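Local atomic coordinates of HTH-type transcriptional regulator AscG (Escherichia coli K12, PDB entry 3DBI), a protein that represses transcription of the cryptic asc operon as a sequence-specific DNA-binding regulator of the LacI family. Residues Gln62-Val67 against Lys92-Leu97; Glu106-Ala111 against Pro127-Val132; Cys163-Thr168 against Ile197-Gly202. All coordinates share one frame; numbering follows the deposited sequence.

Contact 1: residues Gln62-Val67 against Lys92-Leu97; sequences QTLGLV and KGRQLL
Residues 63-67 and 95-97 run side by side as parallel strands, their axes 4.6 Å apart at the closest point and 25° from parallel, with Thr63 beside Gln95, Leu64 beside Leu96 and Gly65 beside Leu97. Four backbone bonds stitch the pair: Gln95 N to Gln62 O (3.1 Å), Leu64 N to Gln95 O (2.7 Å), Leu97 N to Leu64 O (2.8 Å) and Leu66 N to Leu97 O (2.9 Å). On one face Leu96 CD1 lies 3.9 Å from both Leu64 CB and Leu64 CD2; with CG opposite the backbone N (chi1 -176°), CD1 is carried over Leu64 and also nears Leu66 CB. The unit is a beta-alpha-beta crossover of a Rossmann-like, periplasmic-binding-protein subdomain: helix 77-91 joins the strands and packs on Leu64, Leu66 and Leu96, and Gly93 closes that helix in a Schellman motif. On the other face Thr63 CG2 meets Leu97 CD2 at 3.7 Å. Strand 95-100 ends the sheet within the chain, yet Leu96 and Leu97 pair antiparallel with a strand of the second subunit, carrying the sheet across the dimer interface. At the strand entrance Leu64 CD1 rests on Arg94 CG and CD, and Gln62 NE2 lies over one guanidinium face, the amide plane turned 46° from it; salt bridges to Asp121 and Asp313 hold the charged end of Arg94.

Contact 2: residues Glu106-Ala111 against Pro127-Val132; sequences EEERQA and PRFLSV. With PO4 (phosphate ion), chain D.
A single carboxylate, that of Glu108, gathers three successive backbone N-H groups of the 127-132 loop. Glu108 OE1 accepts from Leu130 N at 2.9 Å and from Phe129 N at 3.3 Å, both from the same face, about 40° out of the carboxylate plane. Glu108 OE2 takes Arg128 N at 3.1 Å through its syn lone pair, while a weak second bond from Phe129 N reaches this oxygen. The Glu108 chain is extended beyond CG (chi2 -170°), which carries the carboxylate from helix 105-117 across to the loop. With three amides turned on it, the buried carboxylate is probably stabilised in its ionised form. In this Rossmann-like subdomain the loop leaves the carboxyl end of strand 122-125 and leads into helix 132-141, whose N-cap is Ser131; the glutamate ties the preceding helix to that turn. Leu130 CB lies 3.3 Å from Glu108 OE1, drawn there by the bond from its own N-H, and Leu130 CD2 leans on Arg109 N, 4.0 Å away. Arg109 NH1 comes near Leu130 CD1 on its way to a salt bridge with Glu134. The edge of the Phe129 ring faces Glu108 OE2, while Arg128 CG lies over one ring face, toward the rim. Bent at chi2 and chi3, the Arg128 chain leads away and presents its guanidinium edge to a phosphate ion, probably from the crystallisation liquor: NH2 binds PO4 O1 at 2.6 Å and NH1 binds PO4 O3 at 2.8 Å. His74, Arg151, Ser193 and Thr195 bind it too, placing it in the cleft between subdomains, where LacI-family relatives bind effectors.

Contact 3: residues Cys163-Thr168 against Ile197-Gly202; sequences CDHKQT and IERLAG
Where Lys166 faces Gly202, their CA atoms 4.6 Å apart, the helices come close enough for two C-H...O contacts. Lys166 CA lies 3.4 Å from Glu198 O, and Gly202 CA lies at the same distance from Lys166 O, so each segment gives one C-H and one carbonyl. Gly202 has no side chain to intervene, and the Lys166 carbonyl sits close against the helix. Apolar packing follows alongside: the methylenes of Lys166 run over Ala201, with Lys166 CD 3.8 Å from Ala201 CB, while the ammonium group makes a long, weak ion pair with Asp205. His165 CB and Glu198 CB also touch. The contact joins helix 165-178, which opens as the chain enters the second, C-terminal subdomain of the periplasmic-binding-protein fold, to helix 194-209 beside it. Asp164 is the N-cap of the former helix, its OD1 accepting a weak bond from Gln167 N, and Asp164 O takes both Thr168 N and Thr168 OG1. Polar groups gather at His165. With CG opposite the carbonyl carbon (chi1 -70°), the ring is set beside Arg199, and its NE2 bonds Asn150 OD1. Arg199, extended from CG to NE, brings its NH2 to 3.4 Å from His165 ND1, while its NH1 makes a weak hydrogen bond to Ser249 O. Ring and guanidinium planes are 74° apart, and ND1 lies at the guanidinium's edge. Glu198 OE2 nears the ring edge, 4.2 Å from His165 CD2, its carboxylate plane turned 50° from the ring, while Cys163 SG lies over one face of the imidazole.

How the contacts relate
Contacts 1 and 2 belong to the same subdomain, in series along the chain: helix 105-117 follows strand 95-100, and the contacts meet where Val67 CG1 of strand 63-68 packs on Ala111 CB at 4.0 Å. Contact 1 is mostly buried, a regular backbone ladder with leucines packed on one face. Contact 2, partly buried, lies toward the other end of these strands, where a carboxylate takes over the holding of an irregular loop. Contact 3, in the other subdomain and about 9 Å from contact 2 at the nearest atoms, is also partly buried; it sets helix against helix with no clear hydrogen bond across it. The phosphate on Arg128 reaches across to the start of helix 194-209.

Contact 1: residues Gln62-Val67 against Lys92-Leu97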
ATOM      1  N   GLN A  62      29.362  -8.594  -8.381  1.00 82.51           N
ATOM      2  CA  GLN A  62      28.043  -8.817  -8.993  1.00 79.69           C
ATOM      3  C   GLN A  62      26.935  -8.784  -7.937  1.00 76.70           C
ATOM      4  O   GLN A  62      26.206  -9.758  -7.738  1.00 75.21           O
ATOM      5  CB  GLN A  62      28.019 -10.093  -9.855  1.00 80.71           C
ATOM      6  CG  GLN A  62      29.046 -10.116 -10.992  1.00 85.32           C
ATOM      7  CD  GLN A  62      28.655  -9.236 -12.173  1.00 89.50           C
ATOM      8  OE1 GLN A  62      28.058  -9.711 -13.140  1.00 93.16           O
ATOM      9  NE2 GLN A  62      28.989  -7.949 -12.099  1.00 88.60           N
ATOM     10  N   THR A  63      26.835  -7.645  -7.257  1.00 73.66           N
ATOM     11  CA  THR A  63      25.951  -7.483  -6.110  1.00 72.91           C
ATOM     12  C   THR A  63      25.328  -6.097  -6.105  1.00 70.64           C
ATOM     13  O   THR A  63      26.005  -5.097  -6.349  1.00 74.24           O
ATOM     14  CB  THR A  63      26.711  -7.699  -4.780  1.00 75.11           C
ATOM     15  OG1 THR A  63      27.406  -8.949  -4.820  1.00 83.43           O
ATOM     16  CG2 THR A  63      25.763  -7.734  -3.603  1.00 78.48           C
ATOM     17  N   LEU A  64      24.033  -6.054  -5.818  1.00 65.14           N
ATOM     18  CA  LEU A  64      23.279  -4.818  -5.764  1.00 61.19           C
ATOM     19  C   LEU A  64      22.738  -4.634  -4.362  1.00 58.64           C
ATOM     20  O   LEU A  64      22.316  -5.594  -3.728  1.00 59.51           O
ATOM     21  CB  LEU A  64      22.126  -4.899  -6.745  1.00 62.89           C
ATOM     22  CG  LEU A  64      21.872  -3.659  -7.584  1.00 70.24           C
ATOM     23  CD1 LEU A  64      21.811  -4.110  -9.018  1.00 73.80           C
ATOM     24  CD2 LEU A  64      20.596  -2.937  -7.157  1.00 74.90           C
ATOM     25  N   GLY A  65      22.744  -3.397  -3.880  1.00 55.47           N
ATOM     26  CA  GLY A  65      22.296  -3.101  -2.525  1.00 50.11           C
ATOM     27  C   GLY A  65      21.053  -2.240  -2.494  1.00 49.76           C
ATOM     28  O   GLY A  65      20.871  -1.352  -3.330  1.00 50.88           O
ATOM     29  N   LEU A  66      20.188  -2.511  -1.527  1.00 47.37           N
ATOM     30  CA  LEU A  66      19.004  -1.696  -1.322  1.00 46.37           C
ATOM     31  C   LEU A  66      18.794  -1.472   0.172  1.00 47.27           C
ATOM     32  O   LEU A  66      18.823  -2.421   0.962  1.00 44.38           O
ATOM     33  CB  LEU A  66      17.780  -2.340  -1.974  1.00 45.02           C
ATOM     34  CG  LEU A  66      16.388  -1.747  -1.724  1.00 49.78           C
ATOM     35  CD1 LEU A  66      16.276  -0.334  -2.268  1.00 54.46           C
ATOM     36  CD2 LEU A  66      15.319  -2.628  -2.351  1.00 47.99           C
ATOM     37  N   VAL A  67      18.621  -0.206   0.548  1.00 44.40           N
ATOM     38  CA  VAL A  67      18.344   0.156   1.928  1.00 44.60           C
ATOM     39  C   VAL A  67      16.834   0.171   2.154  1.00 48.31           C
ATOM     40  O   VAL A  67      16.111   0.927   1.505  1.00 52.23           O
ATOM     41  CB  VAL A  67      18.937   1.543   2.298  1.00 46.44           C
ATOM     42  CG1 VAL A  67      18.543   1.936   3.719  1.00 41.76           C
ATOM     43  CG2 VAL A  67      20.458   1.541   2.148  1.00 44.07           C
ATOM     44  N   LYS A  92      20.138  -9.093 -14.945  1.00 67.66           N
ATOM     45  CA  LYS A  92      21.561  -8.818 -15.127  1.00 66.67           C
ATOM     46  C   LYS A  92      22.433  -9.828 -14.381  1.00 65.41           C
ATOM     47  O   LYS A  92      23.660  -9.739 -14.406  1.00 65.03           O
ATOM     48  CB  LYS A  92      21.891  -7.375 -14.706  1.00 66.03           C
ATOM     49  CG  LYS A  92      21.341  -6.287 -15.641  1.00 65.20           C
ATOM     50  CD  LYS A  92      22.036  -6.309 -17.008  1.00 72.71           C
ATOM     51  CE  LYS A  92      21.639  -5.127 -17.883  1.00 74.63           C
ATOM     52  NZ  LYS A  92      20.220  -5.195 -18.307  1.00 73.01           N
ATOM     53  N   GLY A  93      21.783 -10.788 -13.724  1.00 64.26           N
ATOM     54  CA  GLY A  93      22.469 -11.880 -13.029  1.00 62.37           C
ATOM     55  C   GLY A  93      23.233 -11.500 -11.768  1.00 63.47           C
ATOM     56  O   GLY A  93      24.231 -12.134 -11.438  1.00 66.53           O
ATOM     57  N   ARG A  94      22.769 -10.476 -11.056  1.00 60.04           N
ATOM     58  CA  ARG A  94      23.416 -10.066  -9.805  1.00 61.25           C
ATOM     59  C   ARG A  94      22.560 -10.301  -8.551  1.00 59.77           C
ATOM     60  O   ARG A  94      21.331 -10.368  -8.622  1.00 60.38           O
ATOM     61  CB  ARG A  94      23.953  -8.623  -9.887  1.00 62.25           C
ATOM     62  CG  ARG A  94      22.988  -7.567 -10.383  1.00 66.24           C
ATOM     63  CD  ARG A  94      23.652  -6.637 -11.401  1.00 73.27           C
ATOM     64  NE  ARG A  94      24.943  -6.119 -10.947  1.00 78.19           N
ATOM     65  CZ  ARG A  94      25.776  -5.404 -11.699  1.00 78.31           C
ATOM     66  NH1 ARG A  94      26.924  -4.984 -11.191  1.00 71.50           N
ATOM     67  NH2 ARG A  94      25.468  -5.107 -12.958  1.00 76.56           N
ATOM     68  N   GLN A  95      23.218 -10.453  -7.408  1.00 56.88           N
ATOM     69  CA  GLN A  95      22.524 -10.666  -6.143  1.00 58.88           C
ATOM     70  C   GLN A  95      21.974  -9.355  -5.592  1.00 56.23           C
ATOM     71  O   GLN A  95      22.636  -8.315  -5.682  1.00 56.67           O
ATOM     72  CB  GLN A  95      23.468 -11.277  -5.114  1.00 58.08           C
ATOM     73  CG  GLN A  95      23.999 -12.650  -5.481  1.00 66.49           C
ATOM     74  CD  GLN A  95      24.956 -13.208  -4.437  1.00 69.17           C
ATOM     75  OE1 GLN A  95      24.989 -12.750  -3.289  1.00 73.09           O
ATOM     76  NE2 GLN A  95      25.740 -14.206  -4.832  1.00 74.65           N
ATOM     77  N   LEU A  96      20.766  -9.406  -5.031  1.00 51.88           N
ATOM     78  CA  LEU A  96      20.176  -8.236  -4.378  1.00 50.99           C
ATOM     79  C   LEU A  96      20.194  -8.370  -2.852  1.00 50.10           C
ATOM     80  O   LEU A  96      19.548  -9.254  -2.285  1.00 48.81           O
ATOM     81  CB  LEU A  96      18.754  -7.957  -4.886  1.00 49.22           C
ATOM     82  CG  LEU A  96      18.081  -6.690  -4.333  1.00 49.48           C
ATOM     83  CD1 LEU A  96      18.862  -5.413  -4.693  1.00 48.81           C
ATOM     84  CD2 LEU A  96      16.645  -6.587  -4.814  1.00 47.89           C
ATOM     85  N   LEU A  97      20.944  -7.478  -2.206  1.00 49.69           N
ATOM     86  CA  LEU A  97      21.117  -7.459  -0.746  1.00 50.86           C
ATOM     87  C   LEU A  97      20.288  -6.354  -0.105  1.00 51.54           C
ATOM     88  O   LEU A  97      20.308  -5.213  -0.567  1.00 52.70           O
ATOM     89  CB  LEU A  97      22.585  -7.214  -0.385  1.00 53.52           C
ATOM     90  CG  LEU A  97      23.608  -8.321  -0.099  1.00 62.67           C
ATOM     91  CD1 LEU A  97      23.400  -8.890   1.292  1.00 72.05           C
ATOM     92  CD2 LEU A  97      23.602  -9.434  -1.134  1.00 66.66           C
TER

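Contact 2: residues Glu106-Ala111 against Pro127-Val132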
ATOM      1  N   GLU A 106      21.492   8.363  11.253  1.00 65.75           N
ATOM      2  CA  GLU A 106      22.702   7.625  11.562  1.00 69.96           C
ATOM      3  C   GLU A 106      22.549   6.166  11.152  1.00 66.03           C
ATOM      4  O   GLU A 106      23.463   5.583  10.559  1.00 64.76           O
ATOM      5  CB  GLU A 106      22.995   7.736  13.057  1.00 74.40           C
ATOM      6  CG  GLU A 106      24.324   7.136  13.489  1.00 85.67           C
ATOM      7  CD  GLU A 106      24.671   7.479  14.921  1.00 92.84           C
ATOM      8  OE1 GLU A 106      23.911   7.090  15.839  1.00 97.78           O
ATOM      9  OE2 GLU A 106      25.710   8.143  15.115  1.00101.38           O
ATOM     10  N   GLU A 107      21.382   5.597  11.457  1.00 62.57           N
ATOM     11  CA  GLU A 107      21.068   4.208  11.115  1.00 61.29           C
ATOM     12  C   GLU A 107      20.959   4.002   9.597  1.00 59.61           C
ATOM     13  O   GLU A 107      21.342   2.945   9.086  1.00 59.61           O
ATOM     14  CB  GLU A 107      19.802   3.749  11.842  1.00 61.57           C
ATOM     15  CG  GLU A 107      20.023   3.489  13.338  1.00 64.55           C
ATOM     16  CD  GLU A 107      18.733   3.443  14.130  1.00 64.79           C
ATOM     17  OE1 GLU A 107      17.851   4.292  13.878  1.00 62.20           O
ATOM     18  OE2 GLU A 107      18.608   2.561  15.008  1.00 67.15           O
ATOM     19  N   GLU A 108      20.470   5.024   8.892  1.00 54.26           N
ATOM     20  CA  GLU A 108      20.402   5.012   7.430  1.00 56.10           C
ATOM     21  C   GLU A 108      21.786   5.085   6.801  1.00 56.14           C
ATOM     22  O   GLU A 108      22.043   4.444   5.777  1.00 56.78           O
ATOM     23  CB  GLU A 108      19.499   6.136   6.896  1.00 54.56           C
ATOM     24  CG  GLU A 108      17.998   5.823   7.014  1.00 58.99           C
ATOM     25  CD  GLU A 108      17.088   6.818   6.285  1.00 61.19           C
ATOM     26  OE1 GLU A 108      17.582   7.848   5.777  1.00 59.93           O
ATOM     27  OE2 GLU A 108      15.861   6.561   6.219  1.00 64.64           O
ATOM     28  N   ARG A 109      22.670   5.858   7.424  1.00 58.17           N
ATOM     29  CA  ARG A 109      24.074   5.928   7.028  1.00 60.25           C
ATOM     30  C   ARG A 109      24.804   4.612   7.276  1.00 60.47           C
ATOM     31  O   ARG A 109      25.629   4.192   6.452  1.00 60.90           O
ATOM     32  CB  ARG A 109      24.789   7.054   7.777  1.00 61.85           C
ATOM     33  CG  ARG A 109      26.213   7.277   7.302  1.00 63.97           C
ATOM     34  CD  ARG A 109      26.974   8.261   8.155  1.00 69.20           C
ATOM     35  NE  ARG A 109      27.913   9.006   7.322  1.00 77.00           N
ATOM     36  CZ  ARG A 109      27.714  10.246   6.878  1.00 78.24           C
ATOM     37  NH1 ARG A 109      26.617  10.918   7.205  1.00 76.30           N
ATOM     38  NH2 ARG A 109      28.628  10.820   6.110  1.00 77.13           N
ATOM     39  N   GLN A 110      24.507   3.979   8.414  1.00 59.74           N
ATOM     40  CA  GLN A 110      25.099   2.688   8.781  1.00 62.00           C
ATOM     41  C   GLN A 110      24.725   1.604   7.770  1.00 57.50           C
ATOM     42  O   GLN A 110      25.570   0.796   7.386  1.00 56.70           O
ATOM     43  CB  GLN A 110      24.692   2.278  10.206  1.00 61.93           C
ATOM     44  CG  GLN A 110      25.523   2.955  11.298  1.00 71.01           C
ATOM     45  CD  GLN A 110      24.895   2.898  12.690  1.00 74.93           C
ATOM     46  OE1 GLN A 110      24.043   2.055  12.984  1.00 82.64           O
ATOM     47  NE2 GLN A 110      25.328   3.804  13.558  1.00 79.75           N
ATOM     48  N   ALA A 111      23.468   1.627   7.324  1.00 53.72           N
ATOM     49  CA  ALA A 111      22.971   0.673   6.332  1.00 52.96           C
ATOM     50  C   ALA A 111      23.704   0.818   4.994  1.00 53.71           C
ATOM     51  O   ALA A 111      24.098  -0.184   4.384  1.00 54.48           O
ATOM     52  CB  ALA A 111      21.467   0.812   6.156  1.00 48.64           C
ATOM     53  N   PRO A 127      15.686   7.849   1.133  1.00 50.95           N
ATOM     54  CA  PRO A 127      15.976   8.247   2.510  1.00 53.20           C
ATOM     55  C   PRO A 127      14.880   9.064   3.199  1.00 56.63           C
ATOM     56  O   PRO A 127      14.423  10.079   2.669  1.00 57.17           O
ATOM     57  CB  PRO A 127      17.255   9.071   2.368  1.00 52.42           C
ATOM     58  CG  PRO A 127      17.203   9.618   0.995  1.00 50.55           C
ATOM     59  CD  PRO A 127      16.423   8.663   0.151  1.00 51.73           C
ATOM     60  N   ARG A 128      14.477   8.609   4.380  1.00 59.10           N
ATOM     61  CA  ARG A 128      13.486   9.306   5.194  1.00 62.68           C
ATOM     62  C   ARG A 128      14.170  10.342   6.108  1.00 63.90           C
ATOM     63  O   ARG A 128      13.695  11.473   6.237  1.00 66.24           O
ATOM     64  CB  ARG A 128      12.622   8.278   5.964  1.00 64.13           C
ATOM     65  CG  ARG A 128      11.937   8.719   7.280  1.00 68.41           C
ATOM     66  CD  ARG A 128      10.813   9.749   7.152  1.00 70.71           C
ATOM     67  NE  ARG A 128       9.915   9.459   6.043  1.00 75.80           N
ATOM     68  CZ  ARG A 128       9.705  10.268   5.007  1.00 73.58           C
ATOM     69  NH1 ARG A 128      10.312  11.457   4.927  1.00 64.09           N
ATOM     70  NH2 ARG A 128       8.869   9.884   4.050  1.00 71.54           N
ATOM     71  N   PHE A 129      15.296   9.965   6.715  1.00 63.33           N
ATOM     72  CA  PHE A 129      15.979  10.841   7.673  1.00 62.63           C
ATOM     73  C   PHE A 129      17.256  11.475   7.110  1.00 61.26           C
ATOM     74  O   PHE A 129      17.497  12.666   7.307  1.00 62.34           O
ATOM     75  CB  PHE A 129      16.303  10.087   8.966  1.00 64.42           C
ATOM     76  CG  PHE A 129      15.093   9.611   9.731  1.00 70.67           C
ATOM     77  CD1 PHE A 129      14.427  10.464  10.616  1.00 67.61           C
ATOM     78  CD2 PHE A 129      14.639   8.295   9.594  1.00 70.38           C
ATOM     79  CE1 PHE A 129      13.312  10.019  11.340  1.00 70.38           C
ATOM     80  CE2 PHE A 129      13.518   7.841  10.304  1.00 69.53           C
ATOM     81  CZ  PHE A 129      12.856   8.704  11.181  1.00 69.50           C
ATOM     82  N   LEU A 130      18.060  10.681   6.404  1.00 59.54           N
ATOM     83  CA  LEU A 130      19.396  11.102   5.970  1.00 58.01           C
ATOM     84  C   LEU A 130      19.384  12.239   4.956  1.00 59.95           C
ATOM     85  O   LEU A 130      18.737  12.158   3.915  1.00 63.47           O
ATOM     86  CB  LEU A 130      20.190   9.911   5.424  1.00 59.22           C
ATOM     87  CG  LEU A 130      21.683  10.056   5.103  1.00 59.44           C
ATOM     88  CD1 LEU A 130      22.466  10.618   6.280  1.00 60.28           C
ATOM     89  CD2 LEU A 130      22.232   8.699   4.706  1.00 55.58           C
ATOM     90  N   SER A 131      20.115  13.296   5.291  1.00 61.46           N
ATOM     91  CA  SER A 131      20.174  14.525   4.509  1.00 58.55           C
ATOM     92  C   SER A 131      20.772  14.313   3.140  1.00 61.42           C
ATOM     93  O   SER A 131      21.670  13.485   2.952  1.00 60.72           O
ATOM     94  CB  SER A 131      20.993  15.589   5.258  1.00 63.47           C
ATOM     95  OG  SER A 131      21.795  16.375   4.379  1.00 61.09           O
ATOM     96  N   VAL A 132      20.282  15.100   2.194  1.00 62.59           N
ATOM     97  CA  VAL A 132      20.785  15.111   0.832  1.00 63.53           C
ATOM     98  C   VAL A 132      22.265  15.519   0.771  1.00 66.04           C
ATOM     99  O   VAL A 132      23.037  14.938   0.004  1.00 66.68           O
ATOM    100  CB  VAL A 132      19.835  15.971  -0.066  1.00 64.47           C
ATOM    101  CG1 VAL A 132      20.540  17.102  -0.799  1.00 64.84           C
ATOM    102  CG2 VAL A 132      19.018  15.083  -0.994  1.00 63.98           C
TER
HETATM  103  P   PO4 D 339       8.832  12.509   1.967  1.00 65.45           P
HETATM  104  O1  PO4 D 339       9.681  11.260   1.997  1.00 58.40           O
HETATM  105  O2  PO4 D 339       7.599  12.268   1.136  1.00 58.30           O
HETATM  106  O3  PO4 D 339       8.401  12.860   3.368  1.00 49.97           O
HETATM  107  O4  PO4 D 339       9.644  13.629   1.364  1.00 66.26           O

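Contact 3: residues Cys163-Thr168 against Ile197-Gly202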
ATOM      1  N   CYS A 163      11.247  14.534  -8.412  1.00 52.79           N
ATOM      2  CA  CYS A 163      10.052  15.135  -8.955  1.00 53.03           C
ATOM      3  C   CYS A 163       9.939  16.545  -8.376  1.00 54.44           C
ATOM      4  O   CYS A 163      10.187  16.754  -7.180  1.00 54.22           O
ATOM      5  CB  CYS A 163       8.850  14.275  -8.574  1.00 51.49           C
ATOM      6  SG  CYS A 163       7.285  14.941  -9.038  1.00 54.41           S
ATOM      7  N   ASP A 164       9.586  17.513  -9.214  1.00 54.95           N
ATOM      8  CA  ASP A 164       9.451  18.888  -8.747  1.00 57.71           C
ATOM      9  C   ASP A 164       8.118  19.065  -8.019  1.00 55.85           C
ATOM     10  O   ASP A 164       7.136  19.546  -8.602  1.00 54.07           O
ATOM     11  CB  ASP A 164       9.591  19.885  -9.909  1.00 61.41           C
ATOM     12  CG  ASP A 164       9.917  21.311  -9.440  1.00 66.79           C
ATOM     13  OD1 ASP A 164       9.777  21.619  -8.231  1.00 69.10           O
ATOM     14  OD2 ASP A 164      10.307  22.137 -10.297  1.00 70.74           O
ATOM     15  N   HIS A 165       8.109  18.685  -6.739  1.00 52.41           N
ATOM     16  CA  HIS A 165       6.899  18.719  -5.906  1.00 52.96           C
ATOM     17  C   HIS A 165       6.390  20.133  -5.631  1.00 52.42           C
ATOM     18  O   HIS A 165       5.190  20.323  -5.423  1.00 53.94           O
ATOM     19  CB  HIS A 165       7.105  17.964  -4.585  1.00 50.04           C
ATOM     20  CG  HIS A 165       7.212  16.480  -4.748  1.00 50.68           C
ATOM     21  ND1 HIS A 165       6.169  15.704  -5.208  1.00 50.20           N
ATOM     22  CD2 HIS A 165       8.244  15.632  -4.523  1.00 48.30           C
ATOM     23  CE1 HIS A 165       6.555  14.441  -5.259  1.00 49.86           C
ATOM     24  NE2 HIS A 165       7.811  14.370  -4.851  1.00 48.37           N
ATOM     25  N   LYS A 166       7.303  21.101  -5.622  1.00 54.31           N
ATOM     26  CA  LYS A 166       6.968  22.531  -5.536  1.00 56.78           C
ATOM     27  C   LYS A 166       6.183  23.047  -6.758  1.00 55.33           C
ATOM     28  O   LYS A 166       5.130  23.665  -6.592  1.00 57.88           O
ATOM     29  CB  LYS A 166       8.244  23.353  -5.304  1.00 58.84           C
ATOM     30  CG  LYS A 166       8.196  24.800  -5.778  1.00 63.55           C
ATOM     31  CD  LYS A 166       8.004  25.792  -4.649  1.00 68.54           C
ATOM     32  CE  LYS A 166       9.318  26.486  -4.321  1.00 73.32           C
ATOM     33  NZ  LYS A 166       9.126  27.925  -3.976  1.00 74.51           N
ATOM     34  N   GLN A 167       6.690  22.778  -7.964  1.00 54.02           N
ATOM     35  CA  GLN A 167       6.055  23.217  -9.217  1.00 56.00           C
ATOM     36  C   GLN A 167       4.741  22.474  -9.450  1.00 55.25           C
ATOM     37  O   GLN A 167       3.762  23.059  -9.908  1.00 57.38           O
ATOM     38  CB  GLN A 167       7.015  23.020 -10.408  1.00 56.26           C
ATOM     39  CG  GLN A 167       6.527  23.557 -11.766  1.00 62.68           C
ATOM     40  CD  GLN A 167       6.270  25.066 -11.762  1.00 70.16           C
ATOM     41  OE1 GLN A 167       7.128  25.857 -11.364  1.00 70.63           O
ATOM     42  NE2 GLN A 167       5.080  25.467 -12.209  1.00 68.85           N
ATOM     43  N   THR A 168       4.733  21.188  -9.107  1.00 55.09           N
ATOM     44  CA  THR A 168       3.545  20.348  -9.190  1.00 51.94           C
ATOM     45  C   THR A 168       2.417  20.919  -8.324  1.00 51.92           C
ATOM     46  O   THR A 168       1.264  21.023  -8.771  1.00 53.39           O
ATOM     47  CB  THR A 168       3.877  18.897  -8.778  1.00 51.83           C
ATOM     48  OG1 THR A 168       4.816  18.338  -9.709  1.00 51.79           O
ATOM     49  CG2 THR A 168       2.643  18.042  -8.773  1.00 48.10           C
ATOM     50  N   ILE A 197       7.056  20.151   2.724  1.00 54.11           N
ATOM     51  CA  ILE A 197       7.633  21.497   2.679  1.00 55.07           C
ATOM     52  C   ILE A 197       7.460  22.081   1.274  1.00 54.62           C
ATOM     53  O   ILE A 197       6.957  23.203   1.129  1.00 56.43           O
ATOM     54  CB  ILE A 197       9.130  21.486   3.115  1.00 55.61           C
ATOM     55  CG1 ILE A 197       9.233  21.345   4.637  1.00 57.18           C
ATOM     56  CG2 ILE A 197       9.869  22.747   2.659  1.00 56.51           C
ATOM     57  CD1 ILE A 197      10.583  20.816   5.122  1.00 51.17           C
ATOM     58  N   GLU A 198       7.804  21.281   0.291  1.00 50.86           N
ATOM     59  CA  GLU A 198       7.746  21.674  -1.073  1.00 56.29           C
ATOM     60  C   GLU A 198       6.346  21.988  -1.535  1.00 53.00           C
ATOM     61  O   GLU A 198       6.144  22.895  -2.288  1.00 54.72           O
ATOM     62  CB  GLU A 198       8.339  20.577  -1.924  1.00 53.95           C
ATOM     63  CG  GLU A 198       9.785  20.777  -2.229  1.00 66.72           C
ATOM     64  CD  GLU A 198      10.597  19.503  -2.211  1.00 74.29           C
ATOM     65  OE1 GLU A 198      11.238  19.224  -1.186  1.00 81.99           O
ATOM     66  OE2 GLU A 198      10.629  18.799  -3.235  1.00 83.43           O
ATOM     67  N   ARG A 199       5.379  21.209  -1.102  1.00 52.12           N
ATOM     68  CA  ARG A 199       3.985  21.361  -1.525  1.00 48.77           C
ATOM     69  C   ARG A 199       3.323  22.611  -0.941  1.00 49.88           C
ATOM     70  O   ARG A 199       2.577  23.307  -1.638  1.00 51.29           O
ATOM     71  CB  ARG A 199       3.172  20.084  -1.259  1.00 46.65           C
ATOM     72  CG  ARG A 199       3.483  18.987  -2.276  1.00 45.71           C
ATOM     73  CD  ARG A 199       2.630  17.737  -2.126  1.00 45.35           C
ATOM     74  NE  ARG A 199       3.150  16.657  -2.972  1.00 44.97           N
ATOM     75  CZ  ARG A 199       2.936  15.358  -2.761  1.00 44.51           C
ATOM     76  NH1 ARG A 199       2.216  14.956  -1.717  1.00 39.65           N
ATOM     77  NH2 ARG A 199       3.472  14.457  -3.579  1.00 40.86           N
ATOM     78  N   LEU A 200       3.626  22.903   0.322  1.00 49.18           N
ATOM     79  CA  LEU A 200       3.186  24.142   0.967  1.00 48.04           C
ATOM     80  C   LEU A 200       3.816  25.380   0.328  1.00 50.73           C
ATOM     81  O   LEU A 200       3.168  26.426   0.216  1.00 52.81           O
ATOM     82  CB  LEU A 200       3.512  24.110   2.460  1.00 48.84           C
ATOM     83  CG  LEU A 200       3.215  25.371   3.284  1.00 48.96           C
ATOM     84  CD1 LEU A 200       1.726  25.709   3.281  1.00 46.09           C
ATOM     85  CD2 LEU A 200       3.724  25.236   4.697  1.00 44.46           C
ATOM     86  N   ALA A 201       5.073  25.246  -0.092  1.00 50.52           N
ATOM     87  CA  ALA A 201       5.790  26.319  -0.769  1.00 51.58           C
ATOM     88  C   ALA A 201       5.130  26.665  -2.107  1.00 52.55           C
ATOM     89  O   ALA A 201       4.873  27.839  -2.386  1.00 55.18           O
ATOM     90  CB  ALA A 201       7.261  25.945  -0.955  1.00 48.67           C
ATOM     91  N   GLY A 202       4.834  25.640  -2.906  1.00 50.13           N
ATOM     92  CA  GLY A 202       4.121  25.808  -4.170  1.00 52.10           C
ATOM     93  C   GLY A 202       2.748  26.446  -4.031  1.00 52.28           C
ATOM     94  O   GLY A 202       2.333  27.213  -4.886  1.00 55.36           O
TER